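Local coordinates for mitochondrial enolase superfamily member 1 (Homo sapiens, PDB 4A35), which catalyses the magnesium-dependent dehydration of L-fuconate to 2-keto-3-deoxy-L-fuconate, a step in the breakdown of L-fucose, at the interface of chains A and B. Coordinates in Å, arbitrary orientation; residue numbers count along the deposited sequence, not the author numbering. Chains: chain A/B, Mitochondrial enolase superfamily member 1.

Contact 1: the interface of chains A and B. Residues chain A 98, 100, 103, 154-155; chain B 29-30, 254.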
loop_
_atom_site.group_PDB
_atom_site.type_symbol
_atom_site.label_atom_id
_atom_site.label_comp_id
_atom_site.label_asym_id
_atom_site.label_seq_id
_atom_site.Cartn_x
_atom_site.Cartn_y
_atom_site.Cartn_z
ATOM N N SER A 98 0.236 -11.180 -7.841
ATOM C CA SER A 98 1.567 -11.028 -8.420
ATOM C C SER A 98 1.474 -11.040 -9.947
ATOM O O SER A 98 2.335 -11.614 -10.628
ATOM C CB SER A 98 2.526 -12.093 -7.900
ATOM O OG SER A 98 3.865 -11.654 -8.077
ATOM N N GLY A 100 2.389 -9.869 -13.371
ATOM C CA GLY A 100 3.661 -9.253 -13.766
ATOM C C GLY A 100 3.606 -7.761 -14.039
ATOM O O GLY A 100 4.600 -7.073 -13.826
ATOM N N ARG A 103 0.928 -5.955 -10.452
ATOM C CA ARG A 103 1.491 -5.928 -9.087
ATOM C C ARG A 103 2.270 -4.587 -8.833
ATOM O O ARG A 103 2.389 -4.148 -7.687
ATOM C CB ARG A 103 2.426 -7.153 -8.848
ATOM C CG ARG A 103 3.776 -7.040 -9.593
ATOM C CD ARG A 103 4.641 -8.313 -9.457
ATOM N NE ARG A 103 4.694 -8.804 -8.070
ATOM C CZ ARG A 103 5.463 -8.283 -7.114
ATOM N NH1 ARG A 103 6.249 -7.235 -7.375
ATOM N NH2 ARG A 103 5.459 -8.807 -5.896
ATOM N N ARG A 154 4.345 -17.167 0.416
ATOM C CA ARG A 154 5.476 -16.294 0.079
ATOM C C ARG A 154 5.661 -15.190 1.144
ATOM O O ARG A 154 4.689 -14.586 1.591
ATOM C CB ARG A 154 5.365 -15.692 -1.350
ATOM C CG ARG A 154 6.605 -14.864 -1.703
ATOM C CD ARG A 154 6.774 -14.620 -3.250
ATOM N NE ARG A 154 5.700 -13.759 -3.760
ATOM C CZ ARG A 154 5.594 -13.345 -5.027
ATOM N NH1 ARG A 154 6.451 -13.782 -5.955
ATOM N NH2 ARG A 154 4.581 -12.553 -5.393
ATOM N N TYR A 155 6.915 -14.935 1.517
ATOM C CA TYR A 155 7.351 -13.897 2.489
ATOM C C TYR A 155 6.984 -14.219 3.952
ATOM O O TYR A 155 7.250 -13.383 4.806
ATOM C CB TYR A 155 6.840 -12.507 2.140
ATOM C CG TYR A 155 7.129 -12.079 0.712
ATOM C CD1 TYR A 155 8.400 -12.263 0.145
ATOM C CD2 TYR A 155 6.131 -11.515 -0.079
ATOM C CE1 TYR A 155 8.672 -11.843 -1.172
ATOM C CE2 TYR A 155 6.392 -11.079 -1.385
ATOM C CZ TYR A 155 7.674 -11.226 -1.920
ATOM O OH TYR A 155 7.937 -10.802 -3.219
ATOM N N MET B 29 10.875 -10.840 -11.464
ATOM C CA MET B 29 9.515 -10.662 -10.970
ATOM C C MET B 29 8.556 -10.138 -12.067
ATOM O O MET B 29 7.438 -10.669 -12.217
ATOM C CB MET B 29 9.542 -9.719 -9.744
ATOM C CG MET B 29 8.199 -9.623 -9.026
ATOM S SD MET B 29 7.683 -11.166 -8.189
ATOM C CE MET B 29 8.524 -10.935 -6.574
ATOM N N HIS B 30 8.950 -9.068 -12.746
ATOM C CA HIS B 30 8.203 -8.418 -13.848
ATOM C C HIS B 30 8.849 -8.885 -15.184
ATOM O O HIS B 30 9.869 -8.360 -15.611
ATOM C CB HIS B 30 8.247 -6.889 -13.673
ATOM C CG HIS B 30 8.073 -6.478 -12.237
ATOM N ND1 HIS B 30 9.171 -6.230 -11.422
ATOM C CD2 HIS B 30 6.947 -6.387 -11.492
ATOM C CE1 HIS B 30 8.679 -5.910 -10.224
ATOM N NE2 HIS B 30 7.348 -6.008 -10.202
ATOM N N GLN B 254 12.599 -8.444 -5.300
ATOM C CA GLN B 254 11.714 -8.994 -4.252
ATOM C C GLN B 254 11.461 -10.492 -4.357
ATOM O O GLN B 254 10.549 -10.984 -3.712
ATOM C CB GLN B 254 10.316 -8.259 -4.268
ATOM C CG GLN B 254 10.435 -6.734 -4.405
ATOM C CD GLN B 254 9.148 -6.072 -4.890
ATOM O OE1 GLN B 254 8.150 -6.733 -5.220
ATOM N NE2 GLN B 254 9.165 -4.741 -5.007
HETATM O O HOH W 1 6.871 -8.300 -3.386
#
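The 3-10 helix 102-105 of chain A and the loops holding A:Ser98, A:Gly100 and A:Arg154-A:Tyr155 meet two loops of chain B, one with B:Met29 and B:His30, the other with B:Gln254. In this mandelate racemase/muconate lactonizing enzyme, both chain B loops lie next in sequence to residues that, by homology, probably bind the substrate. A:Arg103 is the central group, and an arginine suits the place because one flat head can offer several N-H groups at once. Its NH1 donates to OE1 of B:Gln254 at 2.9 Å and to NE2 of B:His30 at 3.3 Å. Both acceptors lie close to the guanidinium plane, although the imidazole is turned 55° from it. B:Met29 crosses A:Arg103 at nearly a right angle and lays CG over a guanidinium face; bends at chi2 (68°) and chi3 (87°) carry its methyl CE to the phenol OH of A:Tyr155, 3.4 Å away. That hydroxyl donates to the backbone O of B:Gln254 at 2.7 Å. Water 1 joins A:Tyr155 OH, A:Arg103 NH2 and B:Gln254 OE1. A:Ser98 OG accepts from A:Arg103 NE (3.0 Å) and A:Arg154 NH2 (2.9 Å), which should help set how both heads are turned. A:Gly100 O lies in plane at the edge of the B:His30 ring.

Contact 2: the interface of chains A and B. Residues chain A 285-286, 312, 316, 319; chain B 283-286.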
loop_
_atom_site.group_PDB
_atom_site.type_symbol
_atom_site.label_atom_id
_atom_site.label_comp_id
_atom_site.label_asym_id
_atom_site.label_seq_id
_atom_site.Cartn_x
_atom_site.Cartn_y
_atom_site.Cartn_z
ATOM N N ILE A 285 5.264 -0.627 12.294
ATOM C CA ILE A 285 5.464 -1.823 13.125
ATOM C C ILE A 285 6.285 -1.435 14.347
ATOM O O ILE A 285 5.887 -1.743 15.477
ATOM C CB ILE A 285 6.172 -2.946 12.313
ATOM C CG1 ILE A 285 5.274 -3.428 11.138
ATOM C CG2 ILE A 285 6.629 -4.114 13.199
ATOM C CD1 ILE A 285 6.090 -3.527 9.791
ATOM N N LEU A 286 7.465 -0.785 14.111
ATOM C CA LEU A 286 8.359 -0.412 15.205
ATOM C C LEU A 286 7.667 0.581 16.144
ATOM O O LEU A 286 7.877 0.498 17.379
ATOM C CB LEU A 286 9.689 0.161 14.694
ATOM C CG LEU A 286 10.507 -0.758 13.696
ATOM C CD1 LEU A 286 11.866 -0.092 13.344
ATOM C CD2 LEU A 286 10.742 -2.141 14.274
ATOM N N VAL A 312 2.604 -9.565 5.295
ATOM C CA VAL A 312 4.021 -9.221 5.602
ATOM C C VAL A 312 4.036 -8.234 6.765
ATOM O O VAL A 312 4.890 -8.325 7.631
ATOM C CB VAL A 312 4.816 -8.733 4.346
ATOM C CG1 VAL A 312 6.304 -8.420 4.645
ATOM C CG2 VAL A 312 4.735 -9.799 3.249
ATOM N N GLN A 316 5.497 -9.029 10.722
ATOM C CA GLN A 316 6.465 -8.181 11.458
ATOM C C GLN A 316 5.873 -7.665 12.747
ATOM O O GLN A 316 6.599 -7.595 13.736
ATOM C CB GLN A 316 6.955 -7.026 10.582
ATOM C CG GLN A 316 7.796 -7.574 9.366
ATOM C CD GLN A 316 8.006 -6.391 8.449
ATOM O OE1 GLN A 316 9.001 -5.697 8.590
ATOM N NE2 GLN A 316 7.015 -6.099 7.582
ATOM N N GLN A 319 6.428 -10.581 14.927
ATOM C CA GLN A 319 7.895 -10.715 15.150
ATOM C C GLN A 319 8.431 -9.703 16.183
ATOM O O GLN A 319 9.197 -10.088 17.070
ATOM C CB GLN A 319 8.666 -10.564 13.859
ATOM C CG GLN A 319 8.562 -11.799 12.992
ATOM C CD GLN A 319 9.216 -11.584 11.650
ATOM O OE1 GLN A 319 9.015 -10.562 10.996
ATOM N NE2 GLN A 319 10.082 -12.516 11.258
ATOM N N ASP B 283 7.929 -4.473 1.719
ATOM C CA ASP B 283 7.332 -4.182 3.054
ATOM C C ASP B 283 8.110 -4.810 4.213
ATOM O O ASP B 283 7.809 -4.528 5.385
ATOM C CB ASP B 283 5.903 -4.769 3.135
ATOM C CG ASP B 283 4.921 -4.183 2.151
ATOM O OD1 ASP B 283 4.872 -2.936 2.029
ATOM O OD2 ASP B 283 4.157 -4.962 1.549
ATOM N N ASP B 284 9.042 -5.733 3.911
ATOM C CA ASP B 284 9.622 -6.478 5.026
ATOM C C ASP B 284 10.868 -5.777 5.547
ATOM O O ASP B 284 11.980 -6.088 5.149
ATOM C CB ASP B 284 9.926 -7.905 4.584
ATOM C CG ASP B 284 10.037 -8.884 5.750
ATOM O OD1 ASP B 284 10.094 -8.411 6.957
ATOM O OD2 ASP B 284 10.060 -10.088 5.482
ATOM N N ILE B 285 10.660 -4.864 6.478
ATOM C CA ILE B 285 11.729 -4.106 7.143
ATOM C C ILE B 285 12.604 -5.078 7.921
ATOM O O ILE B 285 13.832 -5.057 7.769
ATOM C CB ILE B 285 11.131 -3.021 8.085
ATOM C CG1 ILE B 285 10.341 -1.957 7.270
ATOM C CG2 ILE B 285 12.192 -2.376 8.989
ATOM C CD1 ILE B 285 8.937 -1.655 7.923
ATOM N N LEU B 286 11.964 -5.915 8.794
ATOM C CA LEU B 286 12.709 -6.853 9.632
ATOM C C LEU B 286 13.459 -7.866 8.760
ATOM O O LEU B 286 14.599 -8.249 9.118
ATOM C CB LEU B 286 11.801 -7.572 10.640
ATOM C CG LEU B 286 10.950 -6.642 11.599
ATOM C CD1 LEU B 286 10.161 -7.503 12.622
ATOM C CD2 LEU B 286 11.826 -5.642 12.330
HETATM O O HOH W 2 10.767 -10.349 8.750
#
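A:Gln316, on helix 311-319 of one subunit of this mandelate racemase/muconate lactonizing enzyme, reaches across to the first turn of helix 285-295 in the other and caps its start much as an N-cap side chain would. Its CG stands opposite the carbonyl carbon (chi1 -66°) and the extended chain delivers the amide to the partner backbone. A:Gln316 OE1 accepts from B:Ile285 N at 2.8 Å. A:Gln316 OE1 also accepts from B:Leu286 N at 3.0 Å. Both donors come from the same face of the amide; the B:Leu286 bond is nearly straight (168° at H), the B:Ile285 bond strongly bent. NE2 donates to B:Asp283 O at 2.8 Å and to A:Val312 O at 3.1 Å, which fixes the rotation of the amide. Glutamine suits this place because it can accept and donate at once; a leucine here would probably leave the two N-H groups and the B:Asp283 carbonyl without their mates. Packing is close around this amide: A:Val312 CG1 lies 3.7 Å from B:Asp284 CB, and A:Gln316 and B:Leu286 lie alongside each other, pointing opposite ways, with A:Gln316 CB against B:Leu286 CD1, which also meets A:Gln319 CB at 3.6 Å. The methyls CD1 of A:Ile285 and B:Ile285 meet tip to tip at 3.9 Å. The looser side has B:Leu286 CD2 4.1 Å from A:Leu286 CD2, and water 2 linking A:Gln319 OE1 to B:Asp284 OD1.

Contact 3: the interface of chains A and B. Residues chain A 110, 282-283, 307, 309; chain B 107, 109, 309.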
loop_
_atom_site.group_PDB
_atom_site.type_symbol
_atom_site.label_atom_id
_atom_site.label_comp_id
_atom_site.label_asym_id
_atom_site.label_seq_id
_atom_site.Cartn_x
_atom_site.Cartn_y
_atom_site.Cartn_z
ATOM N N GLY A 110 -3.248 -1.227 -0.968
ATOM C CA GLY A 110 -4.083 -0.225 -1.589
ATOM C C GLY A 110 -5.182 -0.791 -2.477
ATOM O O GLY A 110 -5.688 -1.930 -2.278
ATOM N N PRO A 282 -0.754 2.666 10.351
ATOM C CA PRO A 282 -0.938 1.198 10.253
ATOM C C PRO A 282 0.305 0.521 9.670
ATOM O O PRO A 282 0.404 -0.694 9.739
ATOM C CB PRO A 282 -2.139 1.070 9.313
ATOM C CG PRO A 282 -1.955 2.256 8.365
ATOM C CD PRO A 282 -1.619 3.353 9.365
ATOM N N ASP A 283 1.237 1.312 9.088
ATOM C CA ASP A 283 2.533 0.780 8.576
ATOM C C ASP A 283 3.637 0.759 9.636
ATOM O O ASP A 283 4.723 0.206 9.389
ATOM C CB ASP A 283 3.060 1.678 7.432
ATOM C CG ASP A 283 2.174 1.736 6.213
ATOM O OD1 ASP A 283 1.727 0.661 5.749
ATOM O OD2 ASP A 283 1.977 2.846 5.683
ATOM N N GLN A 307 -6.333 -1.640 8.894
ATOM C CA GLN A 307 -5.841 -1.079 7.645
ATOM C C GLN A 307 -4.475 -1.674 7.299
ATOM O O GLN A 307 -3.806 -1.186 6.380
ATOM C CB GLN A 307 -5.770 0.473 7.711
ATOM C CG GLN A 307 -7.182 1.104 7.683
ATOM C CD GLN A 307 -7.244 2.421 6.929
ATOM O OE1 GLN A 307 -7.531 3.486 7.502
ATOM N NE2 GLN A 307 -7.128 2.372 5.608
ATOM N N HIS A 309 -2.141 -3.641 5.480
ATOM C CA HIS A 309 -2.365 -4.033 4.076
ATOM C C HIS A 309 -2.122 -5.486 3.630
ATOM O O HIS A 309 -2.748 -5.911 2.641
ATOM C CB HIS A 309 -1.720 -3.020 3.093
ATOM C CG HIS A 309 -0.237 -2.852 3.232
ATOM N ND1 HIS A 309 0.636 -3.722 2.613
ATOM C CD2 HIS A 309 0.475 -1.942 3.933
ATOM C CE1 HIS A 309 1.852 -3.305 2.920
ATOM N NE2 HIS A 309 1.816 -2.264 3.736
ATOM N N PRO B 107 -3.980 3.985 3.150
ATOM C CA PRO B 107 -3.531 5.378 3.025
ATOM C C PRO B 107 -2.059 5.478 2.625
ATOM O O PRO B 107 -1.204 4.698 3.100
ATOM C CB PRO B 107 -3.708 5.955 4.452
ATOM C CG PRO B 107 -3.958 4.791 5.352
ATOM C CD PRO B 107 -3.935 3.525 4.554
ATOM N N LYS B 109 -0.349 4.692 -0.056
ATOM C CA LYS B 109 0.251 3.492 -0.662
ATOM C C LYS B 109 -0.545 3.073 -1.882
ATOM O O LYS B 109 -1.729 3.360 -1.990
ATOM C CB LYS B 109 0.323 2.324 0.348
ATOM C CG LYS B 109 -1.062 1.789 0.758
ATOM C CD LYS B 109 -0.963 0.792 1.967
ATOM C CE LYS B 109 -0.565 1.466 3.261
ATOM N NZ LYS B 109 -0.914 0.575 4.398
ATOM N N HIS B 309 6.586 2.109 -0.241
ATOM C CA HIS B 309 5.419 2.980 -0.476
ATOM C C HIS B 309 5.350 4.373 0.176
ATOM O O HIS B 309 4.664 5.250 -0.382
ATOM C CB HIS B 309 4.086 2.205 -0.304
ATOM C CG HIS B 309 3.869 1.600 1.051
ATOM N ND1 HIS B 309 3.350 2.348 2.086
ATOM C CD2 HIS B 309 4.134 0.352 1.500
ATOM C CE1 HIS B 309 3.277 1.536 3.127
ATOM N NE2 HIS B 309 3.766 0.340 2.844
HETATM O O HOH W 3 -3.711 -0.026 4.006
HETATM O O HOH W 4 -0.394 3.772 5.417
#
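B:Lys109 passes slantwise across A:His309 to form a salt bridge with A:Asp283, its long flexible chain spanning the two subunits. CB still belongs to its own side, 3.7 Å from CG of B:His309. The first torsion (chi1 67°) sets CG between the backbone N and the carbonyl carbon, 4.1 Å from A:Gly110 N. CD passes 3.7 Å from A:His309 CD2. A bend at chi3 then brings CE to 3.5 Å from A:Asp283 OD1, and the ammonium nitrogen NZ gives that oxygen a hydrogen bond of 3.0 Å, on its syn side but 29° out of the carboxylate plane. Water 3 connects NZ to A:Gln307 O. A methionine in place of B:Lys109 would probably leave the A:Asp283 carboxylate without its positive mate and A:Gln307 O without this water-borne link. The carboxylate carbon CG of A:Asp283 lies in plane at the edge of the B:His309 ring, with OD1 and OD2 both 3.2 Å from CE1 and the carboxylate turned well out of the ring plane; water 4 ties OD2 to B:Pro107 O. The two His309 rings meet edge-to-face, 89° apart. B:Pro107, which follows a cis peptide bond, sets its CD against A:Gln307 NE2 at 3.6 Å. In the fold, B:Lys109 precedes helix 110-131, while A:Asp283 lies between strand 275-277 and helix 285-295 and A:His309 between strand 301-304 and helix 311-319, in strand-to-helix loops of the catalytic barrel.

Contact 4: the interface of chains A and B. Residues chain A 29-30, 254, 282, 307; chain B 103, 107, 155.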
loop_
_atom_site.group_PDB
_atom_site.type_symbol
_atom_site.label_atom_id
_atom_site.label_comp_id
_atom_site.label_asym_id
_atom_site.label_seq_id
_atom_site.Cartn_x
_atom_site.Cartn_y
_atom_site.Cartn_z
ATOM N N MET A 29 -9.999 10.538 12.497
ATOM C CA MET A 29 -9.308 10.591 11.214
ATOM C C MET A 29 -10.288 10.736 10.025
ATOM O O MET A 29 -10.057 11.573 9.129
ATOM C CB MET A 29 -8.421 9.332 11.066
ATOM C CG MET A 29 -7.500 9.382 9.851
ATOM S SD MET A 29 -6.184 10.650 9.955
ATOM C CE MET A 29 -4.901 9.685 10.845
ATOM N N HIS A 30 -11.301 9.878 9.975
ATOM C CA HIS A 30 -12.364 9.853 8.943
ATOM C C HIS A 30 -13.622 10.531 9.557
ATOM O O HIS A 30 -14.374 9.914 10.300
ATOM C CB HIS A 30 -12.628 8.400 8.507
ATOM C CG HIS A 30 -11.356 7.610 8.366
ATOM N ND1 HIS A 30 -10.881 6.820 9.405
ATOM C CD2 HIS A 30 -10.454 7.596 7.358
ATOM C CE1 HIS A 30 -9.744 6.278 8.969
ATOM N NE2 HIS A 30 -9.426 6.724 7.752
ATOM N N GLN A 254 -5.214 5.897 14.006
ATOM C CA GLN A 254 -3.899 6.299 13.465
ATOM C C GLN A 254 -3.534 7.758 13.702
ATOM O O GLN A 254 -2.608 8.245 13.073
ATOM C CB GLN A 254 -3.833 6.024 11.911
ATOM C CG GLN A 254 -4.405 4.655 11.514
ATOM C CD GLN A 254 -4.782 4.566 10.038
ATOM O OE1 GLN A 254 -4.707 5.546 9.279
ATOM N NE2 GLN A 254 -5.261 3.395 9.610
ATOM N N PRO A 282 -0.754 2.666 10.351
ATOM C CA PRO A 282 -0.938 1.198 10.253
ATOM C C PRO A 282 0.305 0.521 9.670
ATOM O O PRO A 282 0.404 -0.694 9.739
ATOM C CB PRO A 282 -2.139 1.070 9.313
ATOM C CG PRO A 282 -1.955 2.256 8.365
ATOM C CD PRO A 282 -1.619 3.353 9.365
ATOM N N GLN A 307 -6.333 -1.640 8.894
ATOM C CA GLN A 307 -5.841 -1.079 7.645
ATOM C C GLN A 307 -4.475 -1.674 7.299
ATOM O O GLN A 307 -3.806 -1.186 6.380
ATOM C CB GLN A 307 -5.770 0.473 7.711
ATOM C CG GLN A 307 -7.182 1.104 7.683
ATOM C CD GLN A 307 -7.244 2.421 6.929
ATOM O OE1 GLN A 307 -7.531 3.486 7.502
ATOM N NE2 GLN A 307 -7.128 2.372 5.608
ATOM N N ARG B 103 -8.374 8.523 1.674
ATOM C CA ARG B 103 -7.213 7.901 2.341
ATOM C C ARG B 103 -7.501 6.391 2.667
ATOM O O ARG B 103 -6.569 5.590 2.760
ATOM C CB ARG B 103 -6.841 8.675 3.643
ATOM C CG ARG B 103 -7.846 8.443 4.795
ATOM C CD ARG B 103 -7.543 9.314 6.035
ATOM N NE ARG B 103 -6.116 9.294 6.394
ATOM C CZ ARG B 103 -5.516 8.301 7.051
ATOM N NH1 ARG B 103 -6.209 7.222 7.422
ATOM N NH2 ARG B 103 -4.227 8.382 7.349
ATOM N N PRO B 107 -3.980 3.985 3.150
ATOM C CA PRO B 107 -3.531 5.378 3.025
ATOM C C PRO B 107 -2.059 5.478 2.625
ATOM O O PRO B 107 -1.204 4.698 3.100
ATOM C CB PRO B 107 -3.708 5.955 4.452
ATOM C CG PRO B 107 -3.958 4.791 5.352
ATOM C CD PRO B 107 -3.935 3.525 4.554
ATOM N N TYR B 155 4.130 11.127 11.503
ATOM C CA TYR B 155 4.669 9.752 11.682
ATOM C C TYR B 155 6.207 9.670 11.599
ATOM O O TYR B 155 6.726 8.564 11.670
ATOM C CB TYR B 155 4.063 8.748 10.713
ATOM C CG TYR B 155 2.545 8.743 10.691
ATOM C CD1 TYR B 155 1.804 8.744 11.885
ATOM C CD2 TYR B 155 1.848 8.763 9.485
ATOM C CE1 TYR B 155 0.396 8.716 11.862
ATOM C CE2 TYR B 155 0.448 8.720 9.449
ATOM C CZ TYR B 155 -0.274 8.674 10.643
ATOM O OH TYR B 155 -1.665 8.640 10.613
HETATM O O HOH W 5 -2.293 6.721 8.783
#
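B:Arg103 lies with its guanidinium between A:Met29 and B:Pro107: CG of the methionine sits 3.4 Å above one face and CB of the proline 3.7 Å above the other. The site belongs to the two-fold interface of this mandelate racemase/muconate lactonizing family enzyme, beside active-site loops of chain A. Such a flat cation suits a slot lined by apolar carbon, provided that its rim finds acceptors. NH1 finds two, A:Gln254 OE1 at 2.9 Å and A:His30 NE2 at 3.3 Å. The bend at chi3 (-46°) turns the head toward these acceptors. A:Gln254 is held at its backbone as well, since the hydroxyl of B:Tyr155 approaches its carbonyl O in the plane of the phenol ring and donates to it at 2.7 Å. Water 5 fills the corner between this hydroxyl, B:Arg103 NH2 and A:Gln254 OE1. One step out, B:Pro107 keeps its place against A:Gln307 and faces A:Pro282 with CG 4.4 Å from CG. In the second shell A:Gln307 may steady A:Gln254, its amide plane standing almost perpendicular (87°) to the guanidinium. The A:Gln254 amide NE2 donates to A:Gln307 OE1 at 3.1 Å, arriving well above the carbonyl plane and nearly at right angles to the C=O bond (97°).

Contacts 1 and 4, about 26 Å apart between the centres of their C-alpha atoms, repeat much of one cluster with the chains exchanged, as two-fold symmetry requires. Contact 3 lies about 8 Å from contact 4, sharing A:Pro282, A:Gln307 and B:Pro107, and about 18 Å from contact 1. Contact 2 is about 13 Å from contact 3; the loop with Asp283 serves both, from opposite chains. The centre of contact 4 is about 11 Å from the catalytic A:Lys223, so pairing of subunits may steady loops beside the active site, although the crystal alone does not prove a dimer in solution.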